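PDB 3EOI: PilM from Escherichia coli, which is of unknown function but, as a plasmid-encoded member of the PilM family, probably takes part in making type IV pili. Local coordinates for residues 26-31 / 67-72. Residues are numbered along the deposited sequence; the frame is centred on the assembly and turned at random.
Sequences NAINDY and VFVWAK
I28 turns from the helix toward the strand and divides its two branches between two valines, V67 and V69. Its gamma methyl, CG2, meets CG2 of V67 at 3.6 Å, the side chains crossing at a slant. The longer arm ends at CD1, 3.9 Å from CG2 of V69, and these two side chains run past each other in opposite senses. Torsions explain the division: with chi1 at -72°, CG2 stands anti to the backbone N and CG1 beside it, while chi2 of 170° extends the second arm fully, carrying CD1 to the next inward-facing valine. The methyl that V67 offers to I28 lies trans to its own backbone N, whereas the one offered by V69 lies beside its N. Beta-branched valine suits an extended strand, and a branched isoleucine can reach two residues on one strand face. No hydrogen bond joins the segments; the contact is wholly apolar and buried. F68, between the valines, points away and packs against P112 and I115. Helix 10-34 lies over the face of the antiparallel sheet to which V67 and V69 turn, where W122 of strand 119-123 touches both valines, H60 of strand 59-63 touches I28 and V69, and L32 and F21 of the same helix extend the apolar layer over V67 and V69 respectively.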
# COMPACT_ATOMS: atom_id res chain seq x y z
N ASN A 26 5.40 7.05 -0.57
CA ASN A 26 6.02 8.38 -0.86
C ASN A 26 7.07 8.26 -1.96
O ASN A 26 7.14 9.10 -2.88
CB ASN A 26 6.64 8.98 0.40
CG ASN A 26 5.63 9.69 1.24
OD1 ASN A 26 4.69 10.28 0.72
ND2 ASN A 26 5.80 9.63 2.55
N ALA A 27 7.88 7.21 -1.91
CA ALA A 27 8.92 7.08 -2.95
C ALA A 27 8.34 6.84 -4.35
O ALA A 27 8.82 7.42 -5.37
CB ALA A 27 9.88 5.97 -2.59
N ILE A 28 7.30 6.02 -4.40
CA ILE A 28 6.60 5.77 -5.65
C ILE A 28 5.88 6.99 -6.19
O ILE A 28 6.02 7.35 -7.38
CB ILE A 28 5.56 4.65 -5.39
CG1 ILE A 28 6.34 3.35 -5.22
CG2 ILE A 28 4.63 4.51 -6.56
CD1 ILE A 28 5.51 2.17 -4.71
N ASN A 29 5.19 7.66 -5.27
CA ASN A 29 4.45 8.88 -5.59
C ASN A 29 5.40 9.96 -6.11
O ASN A 29 5.14 10.60 -7.14
CB ASN A 29 3.72 9.39 -4.34
CG ASN A 29 2.59 10.31 -4.65
OD1 ASN A 29 1.88 10.13 -5.62
ND2 ASN A 29 2.42 11.30 -3.81
N ASP A 30 6.51 10.17 -5.40
CA ASP A 30 7.44 11.18 -5.81
C ASP A 30 8.02 10.88 -7.18
O ASP A 30 8.10 11.77 -8.03
CB ASP A 30 8.53 11.31 -4.77
CG ASP A 30 8.00 11.89 -3.43
OD1 ASP A 30 6.78 12.25 -3.35
OD2 ASP A 30 8.77 12.00 -2.46
N TYR A 31 8.37 9.61 -7.44
CA TYR A 31 8.96 9.27 -8.74
C TYR A 31 7.93 9.53 -9.85
O TYR A 31 8.26 10.09 -10.94
CB TYR A 31 9.34 7.76 -8.81
CG TYR A 31 10.09 7.47 -10.06
CD1 TYR A 31 11.48 7.68 -10.13
CD2 TYR A 31 9.44 7.02 -11.23
CE1 TYR A 31 12.18 7.50 -11.32
CE2 TYR A 31 10.13 6.85 -12.43
CZ TYR A 31 11.51 7.07 -12.47
OH TYR A 31 12.21 6.86 -13.64
N VAL A 67 -1.37 3.84 -10.16
CA VAL A 67 -0.52 3.05 -9.32
C VAL A 67 -1.28 2.64 -8.06
O VAL A 67 -2.06 3.44 -7.45
CB VAL A 67 0.76 3.82 -8.90
CG1 VAL A 67 0.49 5.10 -8.10
CG2 VAL A 67 1.77 2.89 -8.14
N PHE A 68 -1.03 1.41 -7.66
CA PHE A 68 -1.69 0.78 -6.52
C PHE A 68 -0.59 0.28 -5.58
O PHE A 68 0.38 -0.41 -6.02
CB PHE A 68 -2.43 -0.48 -6.96
CG PHE A 68 -3.52 -0.25 -7.96
CD1 PHE A 68 -4.85 -0.22 -7.56
CD2 PHE A 68 -3.21 -0.04 -9.33
CE1 PHE A 68 -5.87 0.02 -8.52
CE2 PHE A 68 -4.20 0.20 -10.24
CZ PHE A 68 -5.53 0.23 -9.85
N VAL A 69 -0.76 0.57 -4.29
CA VAL A 69 0.20 0.18 -3.27
C VAL A 69 -0.63 -0.45 -2.15
O VAL A 69 -1.66 0.10 -1.74
CB VAL A 69 0.97 1.40 -2.69
CG1 VAL A 69 1.89 0.99 -1.55
CG2 VAL A 69 1.72 2.09 -3.80
N TRP A 70 -0.22 -1.61 -1.69
CA TRP A 70 -1.08 -2.28 -0.71
C TRP A 70 -0.33 -3.14 0.30
O TRP A 70 0.84 -3.54 0.10
CB TRP A 70 -2.11 -3.16 -1.44
CG TRP A 70 -1.54 -4.38 -2.20
CD1 TRP A 70 -1.29 -5.61 -1.69
CD2 TRP A 70 -1.13 -4.43 -3.57
NE1 TRP A 70 -0.81 -6.44 -2.66
CE2 TRP A 70 -0.67 -5.73 -3.83
CE3 TRP A 70 -1.14 -3.49 -4.61
CZ2 TRP A 70 -0.21 -6.11 -5.06
CZ3 TRP A 70 -0.64 -3.89 -5.87
CH2 TRP A 70 -0.18 -5.21 -6.06
N ALA A 71 -1.05 -3.37 1.40
CA ALA A 71 -0.53 -4.26 2.46
C ALA A 71 -1.66 -5.05 3.09
O ALA A 71 -2.81 -4.61 3.12
CB ALA A 71 0.25 -3.47 3.52
N LYS A 72 -1.34 -6.25 3.59
CA LYS A 72 -2.32 -7.09 4.25
C LYS A 72 -2.95 -6.34 5.43
O LYS A 72 -2.23 -5.84 6.27
CB LYS A 72 -1.64 -8.37 4.76
CG LYS A 72 -2.53 -9.30 5.60
CD LYS A 72 -2.06 -10.79 5.56
CE LYS A 72 -1.28 -11.23 6.81
NZ LYS A 72 -0.93 -12.71 6.83